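Local atomic coordinates of endostatin (Mus musculus, PDB entry 1KOE), a protein that inhibits angiogenesis as the C-terminal fragment of the collagen XVIII alpha1 chain and binds heparin. Residues F28-A33 against F95-R100; T39-A42 against L48-L51; V72-P75 against S79-S82; S112-S117 against K155-H160. All blocks are in the same frame, centred on the assembly; numbering follows the deposited sequence.

Contact 1: F28-A33 against F95-R100; sequences FQQARA and FSFDGR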
loop_
_atom_site.group_PDB
_atom_site.type_symbol
_atom_site.label_atom_id
_atom_site.label_comp_id
_atom_site.label_asym_id
_atom_site.label_seq_id
_atom_site.Cartn_x
_atom_site.Cartn_y
_atom_site.Cartn_z
ATOM N N PHE A 28 0.291 3.107 -12.160
ATOM C CA PHE A 28 -0.213 3.873 -13.305
ATOM C C PHE A 28 -0.718 2.937 -14.406
ATOM O O PHE A 28 -1.848 3.069 -14.895
ATOM C CB PHE A 28 0.909 4.771 -13.865
ATOM C CG PHE A 28 0.540 5.482 -15.148
ATOM C CD1 PHE A 28 0.773 4.884 -16.382
ATOM C CD2 PHE A 28 -0.051 6.746 -15.115
ATOM C CE1 PHE A 28 0.416 5.532 -17.572
ATOM C CE2 PHE A 28 -0.410 7.402 -16.309
ATOM C CZ PHE A 28 -0.173 6.785 -17.524
ATOM N N GLN A 29 0.124 1.984 -14.796
ATOM C CA GLN A 29 -0.223 1.045 -15.852
ATOM C C GLN A 29 -1.446 0.194 -15.539
ATOM O O GLN A 29 -2.373 0.079 -16.360
ATOM C CB GLN A 29 0.957 0.123 -16.159
ATOM C CG GLN A 29 2.021 0.786 -16.985
ATOM C CD GLN A 29 1.501 1.192 -18.374
ATOM O OE1 GLN A 29 1.765 0.504 -19.361
ATOM N NE2 GLN A 29 0.757 2.300 -18.451
ATOM N N GLN A 30 -1.479 -0.371 -14.338
ATOM C CA GLN A 30 -2.578 -1.245 -13.978
ATOM C C GLN A 30 -3.917 -0.558 -13.787
ATOM O O GLN A 30 -4.965 -1.128 -14.125
ATOM C CB GLN A 30 -2.168 -2.113 -12.802
ATOM C CG GLN A 30 -1.011 -2.995 -13.201
ATOM C CD GLN A 30 -0.563 -3.948 -12.108
ATOM O OE1 GLN A 30 -1.341 -4.299 -11.221
ATOM N NE2 GLN A 30 0.689 -4.394 -12.182
ATOM N N ALA A 31 -3.889 0.683 -13.319
ATOM C CA ALA A 31 -5.132 1.450 -13.147
ATOM C C ALA A 31 -5.706 1.803 -14.535
ATOM O O ALA A 31 -6.910 1.696 -14.778
ATOM C CB ALA A 31 -4.870 2.735 -12.341
ATOM N N ARG A 32 -4.819 2.212 -15.434
ATOM C CA ARG A 32 -5.173 2.597 -16.789
ATOM C C ARG A 32 -5.784 1.417 -17.547
ATOM O O ARG A 32 -6.756 1.586 -18.288
ATOM C CB ARG A 32 -3.902 3.075 -17.496
ATOM C CG ARG A 32 -4.084 3.699 -18.844
ATOM C CD ARG A 32 -2.729 4.005 -19.467
ATOM N NE ARG A 32 -2.818 5.067 -20.468
ATOM C CZ ARG A 32 -2.934 6.363 -20.170
ATOM N NH1 ARG A 32 -2.975 6.754 -18.894
ATOM N NH2 ARG A 32 -3.024 7.271 -21.144
ATOM N N ALA A 33 -5.235 0.221 -17.328
ATOM C CA ALA A 33 -5.692 -0.992 -18.000
ATOM C C ALA A 33 -7.144 -1.328 -17.688
ATOM O O ALA A 33 -7.824 -1.941 -18.503
ATOM C CB ALA A 33 -4.797 -2.173 -17.639
ATOM N N PHE A 95 -9.035 -5.736 -2.945
ATOM C CA PHE A 95 -9.005 -6.298 -4.299
ATOM C C PHE A 95 -7.866 -5.710 -5.143
ATOM O O PHE A 95 -7.483 -4.544 -4.971
ATOM C CB PHE A 95 -10.326 -5.991 -5.030
ATOM C CG PHE A 95 -11.518 -6.624 -4.401
ATOM C CD1 PHE A 95 -11.886 -7.912 -4.744
ATOM C CD2 PHE A 95 -12.266 -5.947 -3.452
ATOM C CE1 PHE A 95 -12.990 -8.525 -4.138
ATOM C CE2 PHE A 95 -13.358 -6.552 -2.852
ATOM C CZ PHE A 95 -13.716 -7.846 -3.198
ATOM N N SER A 96 -7.344 -6.529 -6.053
ATOM C CA SER A 96 -6.329 -6.091 -7.001
ATOM C C SER A 96 -7.101 -5.366 -8.126
ATOM O O SER A 96 -8.348 -5.422 -8.159
ATOM C CB SER A 96 -5.605 -7.301 -7.563
ATOM O OG SER A 96 -6.517 -8.166 -8.207
ATOM N N PHE A 97 -6.379 -4.733 -9.056
ATOM C CA PHE A 97 -7.013 -4.001 -10.160
ATOM C C PHE A 97 -7.904 -4.904 -11.003
ATOM O O PHE A 97 -8.986 -4.484 -11.438
ATOM C CB PHE A 97 -5.960 -3.325 -11.046
ATOM C CG PHE A 97 -5.359 -2.099 -10.428
ATOM C CD1 PHE A 97 -6.074 -0.896 -10.406
ATOM C CD2 PHE A 97 -4.097 -2.148 -9.834
ATOM C CE1 PHE A 97 -5.556 0.240 -9.798
ATOM C CE2 PHE A 97 -3.557 -1.019 -9.222
ATOM C CZ PHE A 97 -4.290 0.185 -9.200
ATOM N N ASP A 98 -7.471 -6.143 -11.224
ATOM C CA ASP A 98 -8.269 -7.067 -12.018
ATOM C C ASP A 98 -9.395 -7.789 -11.246
ATOM O O ASP A 98 -9.944 -8.789 -11.735
ATOM C CB ASP A 98 -7.380 -8.050 -12.807
ATOM C CG ASP A 98 -6.562 -8.976 -11.914
ATOM O OD1 ASP A 98 -6.863 -9.106 -10.710
ATOM O OD2 ASP A 98 -5.594 -9.583 -12.433
ATOM N N GLY A 99 -9.697 -7.302 -10.039
ATOM C CA GLY A 99 -10.801 -7.822 -9.258
ATOM C C GLY A 99 -10.657 -9.025 -8.365
ATOM O O GLY A 99 -11.668 -9.561 -7.925
ATOM N N ARG A 100 -9.445 -9.428 -8.038
ATOM C CA ARG A 100 -9.249 -10.576 -7.161
ATOM C C ARG A 100 -9.033 -10.185 -5.701
ATOM O O ARG A 100 -8.356 -9.187 -5.408
ATOM C CB ARG A 100 -8.054 -11.402 -7.641
ATOM C CG ARG A 100 -8.297 -12.153 -8.946
ATOM C CD ARG A 100 -7.000 -12.758 -9.438
ATOM N NE ARG A 100 -6.113 -11.717 -9.927
ATOM C CZ ARG A 100 -4.787 -11.785 -9.949
ATOM N NH1 ARG A 100 -4.161 -12.861 -9.507
ATOM N NH2 ARG A 100 -4.085 -10.766 -10.412
#
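Phe97 lays one face of its ring against the helix 19-33 at Gln30 and Ala31, covering the peptide link between them. This is a beta turn docked on a helix within the C-type-lectin-related endostatin fold: Phe97 is the second residue of a type I turn from Ser96 to Gly99, closed by Gly99 N to Ser96 O, and it carries the turn's whole contact with the helix segment. Gln30 C and Ala31 N both lie 3.9 Å above the plane of the Phe97 ring, nearer the ring's margin than its centre. Two side chains border this backbone patch: Gln30 CB sits 3.5 Å from Phe97 CD2, while Ala31 CB reaches Phe97 CE1 at 3.6 Å. With CG beside its own backbone N (chi1 -63°) and the chain extended beyond it, Gln30 crosses Phe97 at about a right angle, its amide plane turned 81° from the ring. That amide bonds to other partners, OE1 taking the backbone N-H of Asn10 and NE2 giving to Gln26 one turn back.

The turn is stiffened from within. Ser96 OG accepts from Arg100 N, and a salt bridge joins Arg100 side-on to Asp98, with NH2 on OD2. Asn10 binds here too, its OD1 accepting from Asp98 N and its O from Arg100 NH2, so one loop residue ties helix and turn together. The other carboxylate oxygen, Asp98 OD1, accepts from Ser96 OG at 2.7 Å and from Arg100 NE at 2.8 Å, the two donors approaching from opposite faces of the carboxylate.

Contact 2: T39-A42 against L48-L51; sequences TFRA and LQDL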
loop_
_atom_site.group_PDB
_atom_site.type_symbol
_atom_site.label_atom_id
_atom_site.label_comp_id
_atom_site.label_asym_id
_atom_site.label_seq_id
_atom_site.Cartn_x
_atom_site.Cartn_y
_atom_site.Cartn_z
ATOM N N THR A 39 -5.521 9.334 -10.171
ATOM C CA THR A 39 -4.065 9.258 -10.136
ATOM C C THR A 39 -3.659 8.336 -8.978
ATOM O O THR A 39 -3.836 8.668 -7.812
ATOM C CB THR A 39 -3.436 10.657 -9.927
ATOM O OG1 THR A 39 -3.927 11.556 -10.937
ATOM C CG2 THR A 39 -1.905 10.576 -10.021
ATOM N N PHE A 40 -3.128 7.172 -9.320
ATOM C CA PHE A 40 -2.714 6.189 -8.326
ATOM C C PHE A 40 -1.217 6.160 -8.122
ATOM O O PHE A 40 -0.457 6.086 -9.090
ATOM C CB PHE A 40 -3.171 4.801 -8.748
ATOM C CG PHE A 40 -4.656 4.609 -8.658
ATOM C CD1 PHE A 40 -5.493 5.079 -9.670
ATOM C CD2 PHE A 40 -5.219 3.963 -7.563
ATOM C CE1 PHE A 40 -6.864 4.907 -9.590
ATOM C CE2 PHE A 40 -6.593 3.788 -7.484
ATOM C CZ PHE A 40 -7.413 4.261 -8.500
ATOM N N ARG A 41 -0.810 6.206 -6.861
ATOM C CA ARG A 41 0.594 6.146 -6.503
ATOM C C ARG A 41 0.821 4.947 -5.571
ATOM O O ARG A 41 -0.110 4.489 -4.908
ATOM C CB ARG A 41 1.013 7.465 -5.851
ATOM C CG ARG A 41 0.962 8.638 -6.836
ATOM C CD ARG A 41 1.947 9.733 -6.502
ATOM N NE ARG A 41 3.298 9.203 -6.366
ATOM C CZ ARG A 41 4.174 9.613 -5.455
ATOM N NH1 ARG A 41 3.831 10.572 -4.592
ATOM N NH2 ARG A 41 5.379 9.042 -5.382
ATOM N N ALA A 42 2.030 4.392 -5.569
ATOM C CA ALA A 42 2.331 3.251 -4.710
ATOM C C ALA A 42 2.259 3.657 -3.242
ATOM O O ALA A 42 2.716 4.735 -2.862
ATOM C CB ALA A 42 3.706 2.684 -5.048
ATOM N N LEU A 48 12.763 10.188 -0.624
ATOM C CA LEU A 48 12.308 11.574 -0.587
ATOM C C LEU A 48 10.827 11.752 -0.275
ATOM O O LEU A 48 10.313 12.869 -0.290
ATOM C CB LEU A 48 12.561 12.204 -1.947
ATOM C CG LEU A 48 14.006 12.186 -2.400
ATOM C CD1 LEU A 48 14.027 12.619 -3.854
ATOM C CD2 LEU A 48 14.845 13.116 -1.513
ATOM N N GLN A 49 10.161 10.688 0.132
ATOM C CA GLN A 49 8.736 10.785 0.339
ATOM C C GLN A 49 8.201 9.951 1.492
ATOM O O GLN A 49 8.489 8.769 1.577
ATOM C CB GLN A 49 8.065 10.318 -0.967
ATOM C CG GLN A 49 6.569 10.142 -0.920
ATOM C CD GLN A 49 5.819 11.388 -1.335
ATOM O OE1 GLN A 49 5.562 11.600 -2.528
ATOM N NE2 GLN A 49 5.407 12.195 -0.355
ATOM N N ASP A 50 7.459 10.581 2.391
ATOM C CA ASP A 50 6.813 9.853 3.477
ATOM C C ASP A 50 5.477 9.384 2.895
ATOM O O ASP A 50 4.811 10.120 2.163
ATOM C CB ASP A 50 6.500 10.776 4.649
ATOM C CG ASP A 50 7.734 11.281 5.329
ATOM O OD1 ASP A 50 8.633 10.463 5.604
ATOM O OD2 ASP A 50 7.821 12.496 5.584
ATOM N N LEU A 51 5.090 8.159 3.203
ATOM C CA LEU A 51 3.822 7.607 2.733
ATOM C C LEU A 51 2.660 8.551 3.092
ATOM O O LEU A 51 1.765 8.791 2.280
ATOM C CB LEU A 51 3.596 6.250 3.400
ATOM C CG LEU A 51 2.227 5.562 3.343
ATOM C CD1 LEU A 51 1.795 5.398 1.897
ATOM C CD2 LEU A 51 2.351 4.194 4.019
#
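Arg41 and Gln49 reach toward each other from opposite directions and meet in one nearly straight hydrogen bond, Arg41 NH1 to Gln49 OE1, 2.9 Å long with an angle of 173° at the hydrogen. Both side chains are bent on the way to it. Arg41 starts with CG beside its backbone N and then folds at chi3, which turns the guanidinium edge toward the 48-51 loop. Gln49 sends CG anti to its backbone N and kinks at chi2 (92°), bringing OE1 round to the arginine.

The two flat groups are not coplanar; their planes stand 46° apart. OE1 lies in the guanidinium plane, at its edge, so the arginine offers a well-aimed N-H. From the amide's side the fit is less regular, because NH1 comes in above the carbonyl plane and misses the lone-pair directions. The other end of the amide turns back on its own loop, where Gln49 NE2 makes a weak bond to Asp50 O at 3.3 Å; together the two bonds limit rotation of the amide.

Gln49 is the lesser polar partner of this arginine. NH2 forms a salt bridge with Asp24, which would be expected to hold the guanidinium in position for the glutamine. The contact spans a short connection on the surface of the endostatin domain, tying the loop after strand 40-42 back to that strand. This strand is an outermost one of the mixed sheet, bonded to strand 166-169 through Arg41 and Ile168, while helix 19-33 packs against it with Ala23 and Cys27 touching Ala42.

Contact 3: V72-P75 against S79-S82; sequences VLSP and SLFS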
loop_
_atom_site.group_PDB
_atom_site.type_symbol
_atom_site.label_atom_id
_atom_site.label_comp_id
_atom_site.label_asym_id
_atom_site.label_seq_id
_atom_site.Cartn_x
_atom_site.Cartn_y
_atom_site.Cartn_z
ATOM N N VAL A 72 -16.246 0.574 2.112
ATOM C CA VAL A 72 -15.508 1.463 2.995
ATOM C C VAL A 72 -14.548 0.732 3.899
ATOM O O VAL A 72 -14.934 -0.224 4.583
ATOM C CB VAL A 72 -16.459 2.350 3.818
ATOM C CG1 VAL A 72 -15.668 3.368 4.648
ATOM C CG2 VAL A 72 -17.445 3.045 2.887
ATOM N N LEU A 73 -13.288 1.174 3.872
ATOM C CA LEU A 73 -12.210 0.575 4.676
ATOM C C LEU A 73 -11.843 1.419 5.884
ATOM O O LEU A 73 -11.533 0.893 6.945
ATOM C CB LEU A 73 -10.949 0.373 3.820
ATOM C CG LEU A 73 -11.111 -0.429 2.530
ATOM C CD1 LEU A 73 -9.796 -0.449 1.802
ATOM C CD2 LEU A 73 -11.573 -1.835 2.806
ATOM N N SER A 74 -11.869 2.730 5.715
ATOM C CA SER A 74 -11.509 3.652 6.785
ATOM C C SER A 74 -12.216 4.984 6.520
ATOM O O SER A 74 -12.469 5.341 5.365
ATOM C CB SER A 74 -9.974 3.831 6.800
ATOM O OG SER A 74 -9.568 4.811 7.729
ATOM N N PRO A 75 -12.591 5.710 7.592
ATOM C CA PRO A 75 -13.275 7.005 7.457
ATOM C C PRO A 75 -12.444 8.114 6.811
ATOM O O PRO A 75 -12.994 9.059 6.233
ATOM C CB PRO A 75 -13.671 7.342 8.903
ATOM C CG PRO A 75 -12.671 6.581 9.733
ATOM C CD PRO A 75 -12.514 5.285 9.004
ATOM N N SER A 79 -6.964 8.736 9.659
ATOM C CA SER A 79 -7.300 7.690 10.622
ATOM C C SER A 79 -6.315 6.537 10.611
ATOM O O SER A 79 -6.071 5.906 11.639
ATOM C CB SER A 79 -8.709 7.152 10.356
ATOM O OG SER A 79 -9.641 8.209 10.440
ATOM N N LEU A 80 -5.743 6.256 9.447
ATOM C CA LEU A 80 -4.785 5.159 9.336
ATOM C C LEU A 80 -3.451 5.453 10.032
ATOM O O LEU A 80 -2.756 4.537 10.479
ATOM C CB LEU A 80 -4.504 4.844 7.859
ATOM C CG LEU A 80 -5.618 4.348 6.937
ATOM C CD1 LEU A 80 -5.049 4.230 5.524
ATOM C CD2 LEU A 80 -6.153 3.005 7.400
ATOM N N PHE A 81 -3.118 6.734 10.145
ATOM C CA PHE A 81 -1.833 7.152 10.701
ATOM C C PHE A 81 -1.892 7.740 12.097
ATOM O O PHE A 81 -0.945 8.382 12.554
ATOM C CB PHE A 81 -1.178 8.141 9.715
ATOM C CG PHE A 81 -1.055 7.592 8.330
ATOM C CD1 PHE A 81 -0.004 6.729 8.003
ATOM C CD2 PHE A 81 -2.020 7.887 7.359
ATOM C CE1 PHE A 81 0.077 6.155 6.728
ATOM C CE2 PHE A 81 -1.951 7.326 6.097
ATOM C CZ PHE A 81 -0.902 6.451 5.766
ATOM N N SER A 82 -2.969 7.423 12.805
ATOM C CA SER A 82 -3.226 7.911 14.161
ATOM C C SER A 82 -2.385 7.223 15.237
ATOM O O SER A 82 -2.307 7.686 16.387
ATOM C CB SER A 82 -4.688 7.641 14.487
ATOM O OG SER A 82 -4.919 6.243 14.369
#
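Ser74 OG, buried at the end of strand 72-74, is bonded to Ser76 O and lies against the short helix 77-80 that follows: Ser79 CB is 3.6 Å from it and Leu80 CD2 3.9 Å. The motif is a tight strand-to-helix connection in the endostatin domain, in which the chain leaves the edge strand of the mixed sheet, turns at Pro75 and enters the helix. The strand ends in a classic beta bulge, Leu73 and Ser74 both facing Ile65 on the neighbouring strand.

Ser74 points its side chain at the helix. Its hydroxyl is anti to the backbone N (chi1 174°), a setting that carries OG over to Ser76 and the side chains beyond. Leu80 meets it by its end: the bond leaving its backbone does not aim at the strand, but the CD2 branch swings in close enough to lie 4.0 Å from Ser74 CB as well. One methyl thus covers both atoms of the serine side chain and screens the buried hydroxyl on that side.

Nearer the surface, Ser79 faces the proline. Here OG stands beside its own backbone N (chi1 -58°), where it hydrogen-bonds to Ser76 OG. Ser76 therefore serves both serines, its carbonyl for Ser74 and its hydroxyl for Ser79. Beyond the helix, Phe81 packs on Tyr52 edge-to-face and also meets the ring of Trp77. On the outer side of the connection, the Pro75 ring touches Ser79 by its CG corner, 3.5 Å from Ser79 OG and 4.1 Å from Ser79 CB.

Contact 4: S112-S117 against K155-H160; sequences SVWHGS and KAASCH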
loop_
_atom_site.group_PDB
_atom_site.type_symbol
_atom_site.label_atom_id
_atom_site.label_comp_id
_atom_site.label_asym_id
_atom_site.label_seq_id
_atom_site.Cartn_x
_atom_site.Cartn_y
_atom_site.Cartn_z
ATOM N N SER A 112 1.230 -10.422 3.403
ATOM C CA SER A 112 1.837 -9.245 4.002
ATOM C C SER A 112 1.912 -8.162 2.924
ATOM O O SER A 112 1.912 -8.464 1.732
ATOM C CB SER A 112 3.224 -9.561 4.568
ATOM O OG SER A 112 3.109 -10.352 5.748
ATOM N N VAL A 113 1.963 -6.915 3.365
ATOM C CA VAL A 113 2.006 -5.756 2.481
ATOM C C VAL A 113 3.241 -4.915 2.779
ATOM O O VAL A 113 3.548 -4.649 3.951
ATOM C CB VAL A 113 0.761 -4.861 2.718
ATOM C CG1 VAL A 113 0.818 -3.625 1.833
ATOM C CG2 VAL A 113 -0.515 -5.647 2.452
ATOM N N TRP A 114 3.962 -4.525 1.729
ATOM C CA TRP A 114 5.146 -3.668 1.883
ATOM C C TRP A 114 4.695 -2.241 2.169
ATOM O O TRP A 114 3.704 -1.778 1.607
ATOM C CB TRP A 114 5.960 -3.597 0.571
ATOM C CG TRP A 114 6.763 -4.806 0.208
ATOM C CD1 TRP A 114 6.686 -5.527 -0.954
ATOM C CD2 TRP A 114 7.816 -5.408 0.987
ATOM N NE1 TRP A 114 7.632 -6.534 -0.949
ATOM C CE2 TRP A 114 8.336 -6.480 0.227
ATOM C CE3 TRP A 114 8.359 -5.144 2.257
ATOM C CZ2 TRP A 114 9.385 -7.298 0.696
ATOM C CZ3 TRP A 114 9.417 -5.978 2.733
ATOM C CH2 TRP A 114 9.905 -7.028 1.944
ATOM N N HIS A 115 5.401 -1.541 3.050
ATOM C CA HIS A 115 5.083 -0.131 3.271
ATOM C C HIS A 115 6.296 0.767 3.578
ATOM O O HIS A 115 6.260 1.959 3.292
ATOM C CB HIS A 115 3.934 0.085 4.277
ATOM C CG HIS A 115 4.195 -0.471 5.646
ATOM N ND1 HIS A 115 5.085 0.108 6.529
ATOM C CD2 HIS A 115 3.662 -1.536 6.293
ATOM C CE1 HIS A 115 5.089 -0.581 7.664
ATOM N NE2 HIS A 115 4.236 -1.582 7.541
ATOM N N GLY A 116 7.349 0.204 4.181
ATOM C CA GLY A 116 8.547 0.974 4.510
ATOM C C GLY A 116 8.329 2.193 5.392
ATOM O O GLY A 116 9.149 3.112 5.358
ATOM N N SER A 117 7.308 2.159 6.259
ATOM C CA SER A 117 6.956 3.309 7.106
ATOM C C SER A 117 6.695 3.010 8.573
ATOM O O SER A 117 6.370 1.877 8.919
ATOM C CB SER A 117 5.669 3.959 6.584
ATOM O OG SER A 117 5.693 4.096 5.175
ATOM N N LYS A 155 6.752 -4.723 11.080
ATOM C CA LYS A 155 7.578 -5.901 10.889
ATOM C C LYS A 155 8.702 -5.631 9.895
ATOM O O LYS A 155 8.455 -5.173 8.783
ATOM C CB LYS A 155 6.742 -7.068 10.357
ATOM N N ALA A 156 9.942 -5.909 10.295
ATOM C CA ALA A 156 11.085 -5.743 9.401
ATOM C C ALA A 156 11.208 -7.092 8.700
ATOM O O ALA A 156 11.506 -8.105 9.355
ATOM C CB ALA A 156 12.329 -5.456 10.192
ATOM N N ALA A 157 10.883 -7.132 7.406
ATOM C CA ALA A 157 10.925 -8.377 6.626
ATOM C C ALA A 157 12.039 -8.378 5.582
ATOM O O ALA A 157 12.389 -7.330 5.041
ATOM C CB ALA A 157 9.567 -8.607 5.930
ATOM N N SER A 158 12.612 -9.548 5.315
ATOM C CA SER A 158 13.656 -9.651 4.301
ATOM C C SER A 158 13.081 -9.179 2.964
ATOM O O SER A 158 11.985 -9.599 2.558
ATOM C CB SER A 158 14.117 -11.102 4.143
ATOM O OG SER A 158 14.911 -11.293 2.985
ATOM N N CYS A 159 13.879 -8.393 2.255
ATOM C CA CYS A 159 13.493 -7.847 0.965
ATOM C C CYS A 159 13.309 -8.890 -0.114
ATOM O O CYS A 159 12.762 -8.603 -1.185
ATOM C CB CYS A 159 14.507 -6.798 0.532
ATOM S SG CYS A 159 14.528 -5.393 1.682
ATOM N N HIS A 160 13.774 -10.103 0.148
ATOM C CA HIS A 160 13.635 -11.165 -0.819
ATOM C C HIS A 160 12.192 -11.744 -0.883
ATOM O O HIS A 160 11.854 -12.512 -1.792
ATOM C CB HIS A 160 14.666 -12.259 -0.548
ATOM C CG HIS A 160 14.803 -13.226 -1.673
ATOM N ND1 HIS A 160 14.183 -14.453 -1.675
ATOM C CD2 HIS A 160 15.459 -13.126 -2.848
ATOM C CE1 HIS A 160 14.451 -15.075 -2.810
ATOM N NE2 HIS A 160 15.225 -14.290 -3.538
#
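Trp114 drives the far edge of its indole, the six-membered ring, into the backbone of 157-159. Ser158 O and Ala157 O both lie near the ring plane and meet its rim: Trp114 CH2 is 3.4 Å from the first and 4.0 Å from the second. These are edge-on approaches of carbonyl oxygens to C-H groups. Cys159 comes at an oblique angle, its CA 3.8 Å from Trp114 CH2. The one apolar side-chain pair is Ala157 CB against Trp114 CZ3, at 4.1 Å, with the methyl directed toward the indole.

Trp114 starts off to one side, and the length of the indole does the reaching. CG sits beside the backbone N (chi1 -74°), and NE1 donates to Leu13 O, which helps fix the ring's rotation. Tyr163 and Trp132 both meet the indole with inclined rings, so it is part of a small aromatic group with both.

Next along the chain, His115 is held in its own loop: Ser117 N donates to His115 ND1 in the ring plane at 3.0 Å, and NE2 bonds to Glu153 O. At the other segment Ser158 OG accepts from His160 N in an ST turn, just where the disulfide Cys129-Cys159 joins. Strands 112-114 and 155-158 are the outer members of a three-stranded antiparallel sheet, and Trp114 spans from one to the other across strand 140-145, touching Ala143 on its way.

How the contacts relate
Contact 1 is buried and contact 2 lies at the surface, while contacts 3 and 4 are partly buried. Contacts 2 and 3 reach opposite edges of the same mixed sheet, strands 40-42 and 72-74; contact 4 belongs to the separate antiparallel sheet, about 22 Å from contact 1 between centres and across the middle of the chain. Aromatic rings on backbone carry contacts 1 and 4, face-on in one and edge-on in the other, whereas a charged hydrogen bond makes contact 2 and small serine side chains contact 3. Phe40 joins contact 2 to contact 1 through Ala31 and Phe97. Leu51 links contact 2 to Phe81 of contact 3 and Ser117 of contact 4.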